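Local structure of S-M checkpoint control protein rad4 (Schizosaccharomyces pombe, 4BMD) at residues A[50-55]-A[74-79]. The protein acts as a phosphorylation-dependent adaptor, essential for DNA replication and for the checkpoint control coupling S and M phases, and contacts its partner crb2 through its first two BRCT domains. Numbering follows the deposited sequence.
Sequences IDFVVI and EWWIER
With CG anti to the backbone N (chi1 176°), W76 reaches from its helix toward strand 52-55, while F52, whose CG is anti to its own carbonyl carbon, leans out to meet it. The two side chains cross at about a right angle. CH2 of the indole of W76 sits over one face of the F52 ring, displaced toward the rim, and CZ2 of W76, over the same face, lies 3.9 Å from CZ of F52. Ring centroids are 4.7 Å apart and the planes are inclined at 36°, an oblique pairing. The indole also touches F18 of the neighbouring strand 17-20, and its NE1 makes a weak hydrogen bond to F87 O.

Nearer the C-terminal end of the strand, V54 directs CG1 at the helix around E74, 3.8 Å from the backbone N of E74. The same methyl meets CD1 of I77 at 4.1 Å, so that one branch of the valine bridges residues about one turn apart. At the strand end, E74 N donates a weak hydrogen bond to I55 O (3.3 Å). The bent E74 side chain brings OE1 to 3.1 Å from O of I55, an approach of two acceptors without a bond; OE1 is itself hydrogen-bonded to a residue flanking the segments, and OE2 to H57 ND1.

Helical segment 74-79 thus packs on the parallel sheet of the third BRCT domain, its N-to-C direction 111° from that of strand 52-55. The contact is chiefly aromatic and aliphatic, with polar groups confined to the surroundings of E74. There the carboxylate beside a carbonyl oxygen is likely to be electrostatically unfavourable by itself, and the hydrogen bonds to its two oxygens probably offset part of that cost.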
ATOM      1  N   ILE A  50     -10.736 -19.335  12.139  1.00 47.60           N
ATOM      2  CA  ILE A  50     -10.116 -18.139  11.573  1.00 48.34           C
ATOM      3  C   ILE A  50     -10.141 -18.124  10.046  1.00 48.17           C
ATOM      4  O   ILE A  50      -9.706 -19.076   9.397  1.00 39.63           O
ATOM      5  CB  ILE A  50      -8.658 -17.983  12.051  1.00 40.95           C
ATOM      6  CG1 ILE A  50      -8.605 -17.850  13.573  1.00 40.28           C
ATOM      7  CG2 ILE A  50      -8.004 -16.778  11.391  1.00 33.64           C
ATOM      8  CD1 ILE A  50      -9.373 -16.659  14.106  1.00 38.93           C
ATOM      9  N   ASP A  51     -10.656 -17.036   9.482  1.00 47.49           N
ATOM     10  CA  ASP A  51     -10.700 -16.870   8.034  1.00 45.52           C
ATOM     11  C   ASP A  51      -9.529 -16.029   7.536  1.00 47.94           C
ATOM     12  O   ASP A  51      -8.928 -16.339   6.511  1.00 40.99           O
ATOM     13  CB  ASP A  51     -12.021 -16.233   7.600  1.00 46.68           C
ATOM     14  CG  ASP A  51     -13.212 -17.134   7.853  1.00 55.26           C
ATOM     15  OD1 ASP A  51     -13.478 -18.017   7.009  1.00 57.20           O
ATOM     16  OD2 ASP A  51     -13.882 -16.959   8.893  1.00 58.35           O
ATOM     17  N   PHE A  52      -9.209 -14.964   8.263  1.00 43.04           N
ATOM     18  CA  PHE A  52      -8.107 -14.087   7.883  1.00 37.84           C
ATOM     19  C   PHE A  52      -7.289 -13.645   9.090  1.00 41.41           C
ATOM     20  O   PHE A  52      -7.838 -13.358  10.153  1.00 36.70           O
ATOM     21  CB  PHE A  52      -8.626 -12.849   7.147  1.00 38.96           C
ATOM     22  CG  PHE A  52      -9.283 -13.153   5.833  1.00 43.19           C
ATOM     23  CD1 PHE A  52      -8.523 -13.330   4.689  1.00 38.77           C
ATOM     24  CD2 PHE A  52     -10.662 -13.254   5.739  1.00 46.85           C
ATOM     25  CE1 PHE A  52      -9.126 -13.607   3.476  1.00 47.01           C
ATOM     26  CE2 PHE A  52     -11.271 -13.532   4.531  1.00 44.48           C
ATOM     27  CZ  PHE A  52     -10.501 -13.709   3.397  1.00 44.24           C
ATOM     28  N   VAL A  53      -5.973 -13.594   8.915  1.00 34.19           N
ATOM     29  CA  VAL A  53      -5.087 -13.015   9.916  1.00 36.69           C
ATOM     30  C   VAL A  53      -4.737 -11.593   9.496  1.00 35.41           C
ATOM     31  O   VAL A  53      -4.259 -11.367   8.384  1.00 34.89           O
ATOM     32  CB  VAL A  53      -3.795 -13.838  10.079  1.00 35.84           C
ATOM     33  CG1 VAL A  53      -2.791 -13.089  10.942  1.00 30.42           C
ATOM     34  CG2 VAL A  53      -4.106 -15.205  10.673  1.00 38.11           C
ATOM     35  N   VAL A  54      -4.982 -10.635  10.383  1.00 35.52           N
ATOM     36  CA  VAL A  54      -4.749  -9.230  10.071  1.00 30.23           C
ATOM     37  C   VAL A  54      -3.501  -8.685  10.765  1.00 37.44           C
ATOM     38  O   VAL A  54      -3.333  -8.830  11.977  1.00 38.23           O
ATOM     39  CB  VAL A  54      -5.970  -8.366  10.432  1.00 31.49           C
ATOM     40  CG1 VAL A  54      -5.765  -6.934   9.961  1.00 31.58           C
ATOM     41  CG2 VAL A  54      -7.230  -8.955   9.815  1.00 32.99           C
ATOM     42  N   ILE A  55      -2.632  -8.058   9.978  1.00 37.99           N
ATOM     43  CA  ILE A  55      -1.373  -7.504  10.461  1.00 33.30           C
ATOM     44  C   ILE A  55      -1.408  -5.988  10.280  1.00 39.09           C
ATOM     45  O   ILE A  55      -2.016  -5.499   9.335  1.00 37.39           O
ATOM     46  CB  ILE A  55      -0.193  -8.080   9.645  1.00 39.19           C
ATOM     47  CG1 ILE A  55      -0.279  -9.606   9.590  1.00 41.18           C
ATOM     48  CG2 ILE A  55       1.146  -7.645  10.212  1.00 38.23           C
ATOM     49  CD1 ILE A  55      -0.186 -10.274  10.940  1.00 39.84           C
ATOM     50  N   GLU A  74      -4.466  -4.364   7.490  1.00 36.89           N
ATOM     51  CA  GLU A  74      -5.742  -3.698   7.741  1.00 41.90           C
ATOM     52  C   GLU A  74      -6.255  -2.940   6.518  1.00 43.88           C
ATOM     53  O   GLU A  74      -7.446  -2.654   6.413  1.00 53.98           O
ATOM     54  CB  GLU A  74      -5.658  -2.762   8.953  1.00 37.46           C
ATOM     55  CG  GLU A  74      -4.926  -1.453   8.704  1.00 36.64           C
ATOM     56  CD  GLU A  74      -3.464  -1.513   9.097  1.00 48.73           C
ATOM     57  OE1 GLU A  74      -2.831  -2.572   8.899  1.00 38.68           O
ATOM     58  OE2 GLU A  74      -2.950  -0.499   9.613  1.00 47.70           O
ATOM     59  N   TRP A  75      -5.355  -2.625   5.592  1.00 40.67           N
ATOM     60  CA  TRP A  75      -5.737  -1.918   4.373  1.00 43.45           C
ATOM     61  C   TRP A  75      -6.593  -2.799   3.467  1.00 43.62           C
ATOM     62  O   TRP A  75      -7.336  -2.299   2.622  1.00 46.90           O
ATOM     63  CB  TRP A  75      -4.500  -1.408   3.628  1.00 38.40           C
ATOM     64  CG  TRP A  75      -3.832  -0.252   4.312  1.00 37.82           C
ATOM     65  CD1 TRP A  75      -4.309   0.457   5.376  1.00 38.46           C
ATOM     66  CD2 TRP A  75      -2.564   0.328   3.980  1.00 32.41           C
ATOM     67  NE1 TRP A  75      -3.419   1.442   5.726  1.00 41.60           N
ATOM     68  CE2 TRP A  75      -2.339   1.385   4.885  1.00 42.62           C
ATOM     69  CE3 TRP A  75      -1.599   0.057   3.005  1.00 34.89           C
ATOM     70  CZ2 TRP A  75      -1.188   2.170   4.845  1.00 34.81           C
ATOM     71  CZ3 TRP A  75      -0.457   0.837   2.968  1.00 33.76           C
ATOM     72  CH2 TRP A  75      -0.261   1.881   3.881  1.00 33.92           C
ATOM     73  N   TRP A  76      -6.486  -4.112   3.652  1.00 37.90           N
ATOM     74  CA  TRP A  76      -7.331  -5.060   2.937  1.00 39.65           C
ATOM     75  C   TRP A  76      -8.780  -4.885   3.377  1.00 47.28           C
ATOM     76  O   TRP A  76      -9.702  -4.970   2.565  1.00 44.14           O
ATOM     77  CB  TRP A  76      -6.865  -6.493   3.203  1.00 37.03           C
ATOM     78  CG  TRP A  76      -7.737  -7.554   2.595  1.00 39.63           C
ATOM     79  CD1 TRP A  76      -7.578  -8.148   1.377  1.00 41.63           C
ATOM     80  CD2 TRP A  76      -8.899  -8.153   3.184  1.00 37.71           C
ATOM     81  NE1 TRP A  76      -8.569  -9.076   1.169  1.00 42.54           N
ATOM     82  CE2 TRP A  76      -9.394  -9.097   2.263  1.00 40.67           C
ATOM     83  CE3 TRP A  76      -9.571  -7.979   4.400  1.00 45.14           C
ATOM     84  CZ2 TRP A  76     -10.528  -9.866   2.519  1.00 45.29           C
ATOM     85  CZ3 TRP A  76     -10.696  -8.743   4.651  1.00 42.57           C
ATOM     86  CH2 TRP A  76     -11.164  -9.675   3.716  1.00 40.72           C
ATOM     87  N   ILE A  77      -8.970  -4.640   4.670  1.00 44.55           N
ATOM     88  CA  ILE A  77     -10.295  -4.394   5.221  1.00 54.09           C
ATOM     89  C   ILE A  77     -10.867  -3.099   4.659  1.00 59.54           C
ATOM     90  O   ILE A  77     -12.027  -3.047   4.252  1.00 57.51           O
ATOM     91  CB  ILE A  77     -10.253  -4.296   6.758  1.00 43.15           C
ATOM     92  CG1 ILE A  77      -9.643  -5.564   7.358  1.00 44.21           C
ATOM     93  CG2 ILE A  77     -11.646  -4.050   7.317  1.00 43.06           C
ATOM     94  CD1 ILE A  77      -9.476  -5.508   8.861  1.00 35.21           C
ATOM     95  N   GLU A  78     -10.038  -2.059   4.638  1.00 56.15           N
ATOM     96  CA  GLU A  78     -10.446  -0.755   4.128  1.00 51.54           C
ATOM     97  C   GLU A  78     -10.816  -0.824   2.650  1.00 50.70           C
ATOM     98  O   GLU A  78     -11.763  -0.173   2.210  1.00 56.85           O
ATOM     99  CB  GLU A  78      -9.336   0.274   4.347  1.00 45.80           C
ATOM    100  CG  GLU A  78      -8.926   0.442   5.801  1.00 43.73           C
ATOM    101  CD  GLU A  78      -7.798   1.439   5.978  1.00 52.90           C
ATOM    102  OE1 GLU A  78      -7.418   2.093   4.984  1.00 58.71           O
ATOM    103  OE2 GLU A  78      -7.289   1.567   7.113  1.00 45.23           O
ATOM    104  N   ARG A  79     -10.067  -1.615   1.889  1.00 45.75           N
ATOM    105  CA  ARG A  79     -10.352  -1.799   0.470  1.00 53.05           C
ATOM    106  C   ARG A  79     -11.673  -2.527   0.270  1.00 61.54           C
ATOM    107  O   ARG A  79     -12.430  -2.214  -0.648  1.00 66.35           O
ATOM    108  CB  ARG A  79      -9.222  -2.568  -0.219  1.00 52.37           C
ATOM    109  CG  ARG A  79      -7.998  -1.727  -0.538  1.00 55.55           C
ATOM    110  CD  ARG A  79      -6.965  -2.538  -1.299  1.00 55.26           C
ATOM    111  NE  ARG A  79      -7.542  -3.199  -2.467  1.00 60.30           N
ATOM    112  CZ  ARG A  79      -7.613  -2.652  -3.676  1.00 63.63           C
ATOM    113  NH1 ARG A  79      -7.143  -1.429  -3.882  1.00 71.02           N
ATOM    114  NH2 ARG A  79      -8.154  -3.327  -4.681  1.00 58.28           N
TER